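Local coordinates for quinoline 2-oxidoreductase large subunit (PDB 1T3Q), which binds molybdenum and its pterin cytosine dinucleotide as the large subunit of an enzyme that probably hydroxylates quinoline at carbon 2, at residues 662-667 with 677-682; 685-690 with 718-723. One frame throughout, in Å; residues are numbered along the deposited sequence.

Contact 1: residues 662-667 with 677-682; sequences AVEDCG and GQIRGG. With MCN (pterin cytosine dinucleotide), chain N.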
ATOM      1  N   ALA B 662      32.869  -0.021 -29.202  1.00 18.59           N
ATOM      2  CA  ALA B 662      31.475  -0.162 -29.592  1.00 20.58           C
ATOM      3  C   ALA B 662      30.974   1.013 -30.418  1.00 21.33           C
ATOM      4  O   ALA B 662      31.268   2.171 -30.118  1.00 19.90           O
ATOM      5  CB  ALA B 662      30.597  -0.322 -28.348  1.00 19.90           C
ATOM      6  N   VAL B 663      30.224   0.700 -31.467  1.00 20.91           N
ATOM      7  CA  VAL B 663      29.609   1.713 -32.314  1.00 21.55           C
ATOM      8  C   VAL B 663      28.124   1.373 -32.277  1.00 21.79           C
ATOM      9  O   VAL B 663      27.729   0.268 -32.652  1.00 22.30           O
ATOM     10  CB  VAL B 663      30.103   1.641 -33.769  1.00 21.00           C
ATOM     11  CG1 VAL B 663      29.266   2.573 -34.637  1.00 21.30           C
ATOM     12  CG2 VAL B 663      31.570   2.027 -33.843  1.00 21.70           C
ATOM     13  N   GLU B 664      27.302   2.306 -31.816  1.00 20.45           N
ATOM     14  CA  GLU B 664      25.870   2.043 -31.725  1.00 22.06           C
ATOM     15  C   GLU B 664      25.011   3.069 -32.437  1.00 21.31           C
ATOM     16  O   GLU B 664      25.273   4.268 -32.374  1.00 19.27           O
ATOM     17  CB  GLU B 664      25.438   1.972 -30.250  1.00 23.17           C
ATOM     18  CG  GLU B 664      23.924   1.941 -30.029  1.00 28.92           C
ATOM     19  CD  GLU B 664      23.284   0.632 -30.476  1.00 33.22           C
ATOM     20  OE1 GLU B 664      22.058   0.619 -30.731  1.00 33.96           O
ATOM     21  OE2 GLU B 664      24.003  -0.387 -30.564  1.00 35.02           O
ATOM     22  N   ASP B 665      23.986   2.580 -33.126  1.00 19.95           N
ATOM     23  CA  ASP B 665      23.045   3.450 -33.811  1.00 20.38           C
ATOM     24  C   ASP B 665      21.652   2.981 -33.427  1.00 20.64           C
ATOM     25  O   ASP B 665      21.128   2.026 -34.008  1.00 19.45           O
ATOM     26  CB  ASP B 665      23.202   3.377 -35.337  1.00 20.06           C
ATOM     27  CG  ASP B 665      22.369   4.435 -36.068  1.00 19.42           C
ATOM     28  OD1 ASP B 665      21.294   4.821 -35.568  1.00 17.39           O
ATOM     29  OD2 ASP B 665      22.782   4.875 -37.161  1.00 23.80           O
ATOM     30  N   CYS B 666      21.074   3.638 -32.427  1.00 19.58           N
ATOM     31  CA  CYS B 666      19.727   3.319 -31.968  1.00 19.20           C
ATOM     32  C   CYS B 666      18.847   4.504 -32.328  1.00 18.20           C
ATOM     33  O   CYS B 666      17.953   4.892 -31.575  1.00 17.77           O
ATOM     34  CB  CYS B 666      19.709   3.083 -30.450  1.00 19.14           C
ATOM     35  SG  CYS B 666      20.368   4.444 -29.442  1.00 21.23           S
ATOM     36  N   GLY B 667      19.107   5.080 -33.498  1.00 17.91           N
ATOM     37  CA  GLY B 667      18.340   6.229 -33.919  1.00 17.72           C
ATOM     38  C   GLY B 667      18.587   7.337 -32.914  1.00 19.16           C
ATOM     39  O   GLY B 667      19.703   7.489 -32.419  1.00 20.78           O
ATOM     40  N   GLY B 677      25.270   3.181 -20.560  1.00 16.09           N
ATOM     41  CA  GLY B 677      25.229   2.267 -19.432  1.00 16.31           C
ATOM     42  C   GLY B 677      24.729   0.913 -19.923  1.00 15.32           C
ATOM     43  O   GLY B 677      25.235  -0.130 -19.522  1.00 15.81           O
ATOM     44  N   GLN B 678      23.738   0.940 -20.811  1.00 16.96           N
ATOM     45  CA  GLN B 678      23.165  -0.282 -21.379  1.00 15.27           C
ATOM     46  C   GLN B 678      24.196  -1.027 -22.219  1.00 16.53           C
ATOM     47  O   GLN B 678      24.247  -2.259 -22.214  1.00 16.36           O
ATOM     48  CB  GLN B 678      21.950   0.063 -22.242  1.00 15.40           C
ATOM     49  CG  GLN B 678      20.751   0.549 -21.447  1.00 14.97           C
ATOM     50  CD  GLN B 678      20.158  -0.551 -20.590  1.00 18.14           C
ATOM     51  OE1 GLN B 678      19.637  -1.538 -21.108  1.00 17.99           O
ATOM     52  NE2 GLN B 678      20.244  -0.392 -19.273  1.00 15.15           N
ATOM     53  N   ILE B 679      25.010  -0.271 -22.951  1.00 17.04           N
ATOM     54  CA  ILE B 679      26.044  -0.862 -23.787  1.00 16.63           C
ATOM     55  C   ILE B 679      27.126  -1.526 -22.934  1.00 16.51           C
ATOM     56  O   ILE B 679      27.538  -2.655 -23.208  1.00 15.53           O
ATOM     57  CB  ILE B 679      26.703   0.205 -24.702  1.00 16.99           C
ATOM     58  CG1 ILE B 679      25.719   0.644 -25.788  1.00 16.59           C
ATOM     59  CG2 ILE B 679      27.967  -0.357 -25.330  1.00 17.97           C
ATOM     60  CD1 ILE B 679      26.188   1.854 -26.589  1.00 18.74           C
ATOM     61  N   ARG B 680      27.600  -0.829 -21.904  1.00 15.87           N
ATOM     62  CA  ARG B 680      28.635  -1.401 -21.047  1.00 16.05           C
ATOM     63  C   ARG B 680      28.112  -2.613 -20.282  1.00 14.95           C
ATOM     64  O   ARG B 680      28.814  -3.612 -20.139  1.00 16.71           O
ATOM     65  CB  ARG B 680      29.181  -0.339 -20.077  1.00 16.70           C
ATOM     66  CG  ARG B 680      29.931   0.780 -20.796  1.00 17.70           C
ATOM     67  CD  ARG B 680      30.823   1.583 -19.848  1.00 18.55           C
ATOM     68  NE  ARG B 680      31.720   2.468 -20.596  1.00 19.50           N
ATOM     69  CZ  ARG B 680      31.373   3.651 -21.093  1.00 20.47           C
ATOM     70  NH1 ARG B 680      32.267   4.367 -21.764  1.00 21.30           N
ATOM     71  NH2 ARG B 680      30.147   4.131 -20.905  1.00 20.91           N
ATOM     72  N   GLY B 681      26.876  -2.534 -19.806  1.00 14.78           N
ATOM     73  CA  GLY B 681      26.302  -3.656 -19.078  1.00 14.97           C
ATOM     74  C   GLY B 681      26.192  -4.884 -19.965  1.00 15.23           C
ATOM     75  O   GLY B 681      26.507  -6.000 -19.541  1.00 14.00           O
ATOM     76  N   GLY B 682      25.743  -4.676 -21.202  1.00 14.56           N
ATOM     77  CA  GLY B 682      25.607  -5.779 -22.142  1.00 14.00           C
ATOM     78  C   GLY B 682      26.959  -6.373 -22.493  1.00 15.48           C
ATOM     79  O   GLY B 682      27.097  -7.589 -22.630  1.00 16.77           O
TER
HETATM   80  N1  MCN N4921      17.244   4.259 -24.446  1.00 16.26           N
HETATM   81  C2  MCN N4921      17.441   5.640 -24.773  1.00 17.71           C
HETATM   82  N3  MCN N4921      17.352   5.897 -26.133  1.00 16.25           N
HETATM   83  C4  MCN N4921      17.108   4.969 -27.140  1.00 15.67           C
HETATM   84  C5  MCN N4921      16.926   3.567 -26.746  1.00 15.91           C
HETATM   85  C6  MCN N4921      16.990   3.221 -25.417  1.00 17.25           C
HETATM   86  O2  MCN N4921      17.687   6.458 -23.915  1.00 17.61           O
HETATM   87  N4  MCN N4921      17.037   5.329 -28.404  1.00 13.95           N
HETATM   88  C1' MCN N4921      17.297   3.932 -22.907  1.00 15.96           C
HETATM   89  C2D MCN N4921      15.835   3.842 -22.272  1.00 19.06           C
HETATM   90  O2' MCN N4921      15.859   4.335 -20.885  1.00 20.10           O
HETATM   91  C3' MCN N4921      15.483   2.377 -22.420  1.00 20.24           C
HETATM   92  C4D MCN N4921      16.781   1.644 -22.181  1.00 18.65           C
HETATM   93  O4D MCN N4921      17.859   2.624 -22.598  1.00 17.65           O
HETATM   94  O3' MCN N4921      14.461   2.009 -21.428  1.00 22.30           O
HETATM   95  C5' MCN N4921      16.884   0.229 -22.817  1.00 17.83           C
HETATM   96  O5' MCN N4921      16.535   0.398 -24.169  1.00 23.29           O
HETATM   97  PA  MCN N4921      15.389  -0.394 -24.911  1.00 20.98           P
HETATM   98  O1A MCN N4921      14.301   0.602 -25.174  1.00 21.80           O
HETATM   99  O2A MCN N4921      16.105  -1.107 -26.045  1.00 24.80           O
HETATM  100  O3A MCN N4921      14.801  -1.662 -24.078  1.00 23.69           O
HETATM  101  PB  MCN N4921      13.806  -1.729 -22.825  1.00 25.09           P
HETATM  102  O1B MCN N4921      12.591  -2.472 -23.275  1.00 25.15           O
HETATM  103  O2B MCN N4921      13.604  -0.374 -22.214  1.00 25.71           O
HETATM  104  O3B MCN N4921      14.624  -2.595 -21.750  1.00 25.61           O
HETATM  105  C10 MCN N4921      14.643  -3.999 -21.819  1.00 24.40           C
HETATM  106  C9' MCN N4921      15.998  -4.363 -22.332  1.00 23.70           C
HETATM  107  C8' MCN N4921      16.021  -5.909 -22.317  1.00 24.73           C
HETATM  108  S8' MCN N4921      14.829  -6.700 -23.389  1.00 26.68           S
HETATM  109  C7' MCN N4921      16.854  -6.678 -21.612  1.00 24.68           C
HETATM  110  S7' MCN N4921      16.852  -8.463 -21.595  1.00 23.51           S
HETATM  111  C6' MCN N4921      17.873  -5.965 -20.660  1.00 19.96           C
HETATM  112  C7  MCN N4921      18.193  -4.581 -21.156  1.00 21.70           C
HETATM  113  O9' MCN N4921      17.012  -3.823 -21.362  1.00 25.06           O
HETATM  114  N5' MCN N4921      17.286  -6.108 -19.263  1.00 19.96           N
HETATM  115  C4A MCN N4921      17.957  -5.153 -18.400  1.00 19.82           C
HETATM  116  N8' MCN N4921      19.045  -3.850 -20.158  1.00 21.01           N
HETATM  117  C4B MCN N4921      18.826  -4.112 -18.773  1.00 21.18           C
HETATM  118  N1' MCN N4921      19.459  -3.198 -17.894  1.00 20.95           N
HETATM  119  C2' MCN N4921      19.175  -3.381 -16.583  1.00 21.14           C
HETATM  120  N2' MCN N4921      19.765  -2.544 -15.703  1.00 21.33           N
HETATM  121  N3' MCN N4921      18.311  -4.354 -16.124  1.00 20.91           N
HETATM  122  C4' MCN N4921      17.619  -5.309 -16.959  1.00 21.48           C
HETATM  123  O4' MCN N4921      16.878  -6.131 -16.478  1.00 19.82           O
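Two hydroxyls, those of T425 and T729, hydrogen-bond to a single carboxylate oxygen, D665 OD2, while OD1 of the same group takes the backbone N of G667 at 3.0 Å, nearly along its C-O axis. The latter bond makes an Asx turn, which ties down the chain just past the end of the strand. C666 lies within that turn, and its SG stands over one face of the cytosine at its amino end, 3.6 Å from N4 of the cofactor. On the helix, Q678 reaches the other end of the same molecule. Its chain bends at chi2 (-68°), and NE2 donates to the pterin N1' over 3.2 Å at 157°.

Away from the cofactor, the two segments meet through I679. With CG1 beside its own backbone N, CD1 extends to E664 CB at 3.7 Å, and the two side chains cross obliquely; CG2 meets A662 CB at 4.0 Å. One branch of the isoleucine thus serves each of the two inward-facing strand residues. M741 also packs on E664, I679 and Q678.

V663 points to the other face of the sheet and packs on helix 426-437. Strand 655-665 therefore lies between that helix and helix 672-692, with strand 636-649 antiparallel along one edge and strand 722-726 parallel along the other.

Contact 2: residues 685-690 with 718-723; sequences QAIGQT and DVPDIR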
ATOM      1  N   GLN B 685      28.157  -8.748 -19.734  1.00 15.32           N
ATOM      2  CA  GLN B 685      27.467 -10.034 -19.791  1.00 16.87           C
ATOM      3  C   GLN B 685      27.988 -10.869 -20.955  1.00 15.53           C
ATOM      4  O   GLN B 685      28.056 -12.097 -20.862  1.00 17.52           O
ATOM      5  CB  GLN B 685      25.951  -9.833 -19.904  1.00 16.94           C
ATOM      6  CG  GLN B 685      25.309  -9.380 -18.592  1.00 17.39           C
ATOM      7  CD  GLN B 685      23.833  -9.062 -18.730  1.00 15.76           C
ATOM      8  OE1 GLN B 685      23.421  -8.416 -19.686  1.00 18.94           O
ATOM      9  NE2 GLN B 685      23.034  -9.499 -17.760  1.00 17.71           N
ATOM     10  N   ALA B 686      28.371 -10.198 -22.043  1.00 15.55           N
ATOM     11  CA  ALA B 686      28.909 -10.862 -23.231  1.00 14.88           C
ATOM     12  C   ALA B 686      30.247 -11.522 -22.910  1.00 16.17           C
ATOM     13  O   ALA B 686      30.535 -12.632 -23.359  1.00 14.85           O
ATOM     14  CB  ALA B 686      29.086  -9.846 -24.367  1.00 14.32           C
ATOM     15  N   ILE B 687      31.075 -10.825 -22.141  1.00 15.68           N
ATOM     16  CA  ILE B 687      32.364 -11.364 -21.743  1.00 15.20           C
ATOM     17  C   ILE B 687      32.104 -12.560 -20.826  1.00 14.44           C
ATOM     18  O   ILE B 687      32.824 -13.562 -20.860  1.00 14.35           O
ATOM     19  CB  ILE B 687      33.187 -10.290 -21.006  1.00 15.87           C
ATOM     20  CG1 ILE B 687      33.669  -9.250 -22.020  1.00 16.34           C
ATOM     21  CG2 ILE B 687      34.355 -10.932 -20.257  1.00 17.83           C
ATOM     22  CD1 ILE B 687      34.216  -7.970 -21.389  1.00 15.95           C
ATOM     23  N   GLY B 688      31.060 -12.447 -20.015  1.00 14.30           N
ATOM     24  CA  GLY B 688      30.707 -13.534 -19.121  1.00 16.55           C
ATOM     25  C   GLY B 688      30.341 -14.767 -19.934  1.00 16.54           C
ATOM     26  O   GLY B 688      30.927 -15.835 -19.756  1.00 17.75           O
ATOM     27  N   GLN B 689      29.391 -14.621 -20.851  1.00 17.74           N
ATOM     28  CA  GLN B 689      28.966 -15.758 -21.676  1.00 18.51           C
ATOM     29  C   GLN B 689      30.100 -16.392 -22.474  1.00 18.08           C
ATOM     30  O   GLN B 689      30.202 -17.618 -22.560  1.00 17.43           O
ATOM     31  CB  GLN B 689      27.867 -15.349 -22.664  1.00 18.36           C
ATOM     32  CG  GLN B 689      27.358 -16.540 -23.495  1.00 22.20           C
ATOM     33  CD  GLN B 689      26.529 -16.141 -24.704  1.00 22.87           C
ATOM     34  OE1 GLN B 689      25.913 -16.993 -25.355  1.00 23.65           O
ATOM     35  NE2 GLN B 689      26.523 -14.851 -25.023  1.00 21.76           N
ATOM     36  N   THR B 690      30.962 -15.565 -23.053  1.00 16.90           N
ATOM     37  CA  THR B 690      32.038 -16.091 -23.879  1.00 16.99           C
ATOM     38  C   THR B 690      33.289 -16.621 -23.197  1.00 16.68           C
ATOM     39  O   THR B 690      33.985 -17.457 -23.770  1.00 17.11           O
ATOM     40  CB  THR B 690      32.480 -15.049 -24.940  1.00 17.99           C
ATOM     41  OG1 THR B 690      32.904 -13.842 -24.290  1.00 17.96           O
ATOM     42  CG2 THR B 690      31.325 -14.740 -25.884  1.00 16.97           C
ATOM     43  N   ASP B 718      37.392  -8.461 -14.890  1.00 18.01           N
ATOM     44  CA  ASP B 718      37.115  -9.137 -16.155  1.00 19.16           C
ATOM     45  C   ASP B 718      36.713  -8.190 -17.267  1.00 18.56           C
ATOM     46  O   ASP B 718      36.894  -8.502 -18.443  1.00 20.01           O
ATOM     47  CB  ASP B 718      35.996 -10.161 -15.971  1.00 19.03           C
ATOM     48  CG  ASP B 718      36.379 -11.279 -15.033  1.00 19.08           C
ATOM     49  OD1 ASP B 718      37.347 -12.002 -15.342  1.00 20.88           O
ATOM     50  OD2 ASP B 718      35.714 -11.433 -13.990  1.00 20.04           O
ATOM     51  N   VAL B 719      36.162  -7.038 -16.901  1.00 19.38           N
ATOM     52  CA  VAL B 719      35.702  -6.071 -17.889  1.00 18.12           C
ATOM     53  C   VAL B 719      36.640  -4.876 -17.971  1.00 19.51           C
ATOM     54  O   VAL B 719      36.911  -4.215 -16.965  1.00 20.77           O
ATOM     55  CB  VAL B 719      34.276  -5.574 -17.547  1.00 18.46           C
ATOM     56  CG1 VAL B 719      33.672  -4.839 -18.741  1.00 16.21           C
ATOM     57  CG2 VAL B 719      33.399  -6.754 -17.138  1.00 15.68           C
ATOM     58  N   PRO B 720      37.147  -4.580 -19.177  1.00 20.07           N
ATOM     59  CA  PRO B 720      38.061  -3.451 -19.368  1.00 19.25           C
ATOM     60  C   PRO B 720      37.273  -2.162 -19.508  1.00 18.85           C
ATOM     61  O   PRO B 720      36.039  -2.172 -19.486  1.00 17.06           O
ATOM     62  CB  PRO B 720      38.759  -3.809 -20.670  1.00 20.00           C
ATOM     63  CG  PRO B 720      37.605  -4.391 -21.472  1.00 19.56           C
ATOM     64  CD  PRO B 720      36.923  -5.297 -20.449  1.00 18.74           C
ATOM     65  N   ASP B 721      37.975  -1.041 -19.630  1.00 18.30           N
ATOM     66  CA  ASP B 721      37.277   0.213 -19.855  1.00 18.96           C
ATOM     67  C   ASP B 721      36.817   0.052 -21.302  1.00 18.09           C
ATOM     68  O   ASP B 721      37.491  -0.598 -22.101  1.00 17.40           O
ATOM     69  CB  ASP B 721      38.216   1.409 -19.695  1.00 19.04           C
ATOM     70  CG  ASP B 721      38.605   1.639 -18.245  1.00 21.71           C
ATOM     71  OD1 ASP B 721      37.697   1.681 -17.388  1.00 19.48           O
ATOM     72  OD2 ASP B 721      39.810   1.777 -17.956  1.00 26.55           O
ATOM     73  N   ILE B 722      35.670   0.630 -21.625  1.00 18.01           N
ATOM     74  CA  ILE B 722      35.078   0.501 -22.949  1.00 18.13           C
ATOM     75  C   ILE B 722      34.949   1.828 -23.688  1.00 19.91           C
ATOM     76  O   ILE B 722      34.527   2.829 -23.106  1.00 20.83           O
ATOM     77  CB  ILE B 722      33.672  -0.142 -22.802  1.00 18.14           C
ATOM     78  CG1 ILE B 722      33.819  -1.535 -22.187  1.00 13.31           C
ATOM     79  CG2 ILE B 722      32.955  -0.191 -24.147  1.00 17.32           C
ATOM     80  CD1 ILE B 722      32.566  -2.032 -21.474  1.00 19.26           C
ATOM     81  N   ARG B 723      35.312   1.835 -24.970  1.00 20.70           N
ATOM     82  CA  ARG B 723      35.198   3.048 -25.777  1.00 20.99           C
ATOM     83  C   ARG B 723      33.955   2.943 -26.655  1.00 21.27           C
ATOM     84  O   ARG B 723      33.758   1.953 -27.364  1.00 20.97           O
ATOM     85  CB  ARG B 723      36.446   3.257 -26.642  1.00 24.56           C
ATOM     86  CG  ARG B 723      36.516   4.646 -27.287  1.00 30.90           C
ATOM     87  CD  ARG B 723      37.963   5.087 -27.517  1.00 35.26           C
ATOM     88  NE  ARG B 723      38.397   4.997 -28.912  1.00 40.47           N
ATOM     89  CZ  ARG B 723      38.030   5.843 -29.873  1.00 41.86           C
ATOM     90  NH1 ARG B 723      38.482   5.683 -31.110  1.00 43.76           N
ATOM     91  NH2 ARG B 723      37.210   6.844 -29.603  1.00 43.36           N
TER
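Both end methyls of I687 come to one face of the peptide between D718 and V719, at its oxygen: CG2 stands steeply above D718 O at 4.0 Å, and CD1 lies more obliquely beyond it. The puckered ring of P720 meets the same CD1 at its rim, with ring atom CD 3.9 Å away; V657 of strand 655-665 also packs on this ring. V719 adds an apolar touch: its CG1, anti to the backbone N (chi1 -166°), comes within 4.1 Å of I687 CD1. A single helix side chain therefore fills the contact, spanning three consecutive loop residues by van der Waals packing.

One turn further on, T690 doubles its hold on the helix. Both its OG1 (2.8 Å) and its backbone N (3.0 Å) hydrogen-bond to A686 O, arriving from opposite faces of the carbonyl plane. In the loop, D718 OD2 accepts from T715 N and pairs with R186 of the medium subunit, while D721 pairs with R130 and R134 of the small subunit.

Strand 655-665, helix 672-692 and strand 722-726 form a beta-alpha-beta crossover, its two strands parallel neighbours in one sheet; the I687 contact packs the helix against the loop leading into the second strand.

Contacts 1 and 2 use successive parts of helix 672-692, and their centres are about 13 Å apart. Two probable hydrogen bonds join them directly: A662 N to R723 O at 2.8 Å, between the parallel strands, and R680 NH1 to I722 O at 3.0 Å, from helix to strand. R680 also forms a salt bridge with E148 of the small subunit, which in turn accepts from I722 N. Contact 1 touches the pterin cytosine dinucleotide itself. From the helical part of contact 2, Q685 hydrogen-bonds to R371 and packs on F255 and Y370, all three lining the molybdenum pocket, while the V719 side chain lies about 12 Å from an iron-sulfur cluster.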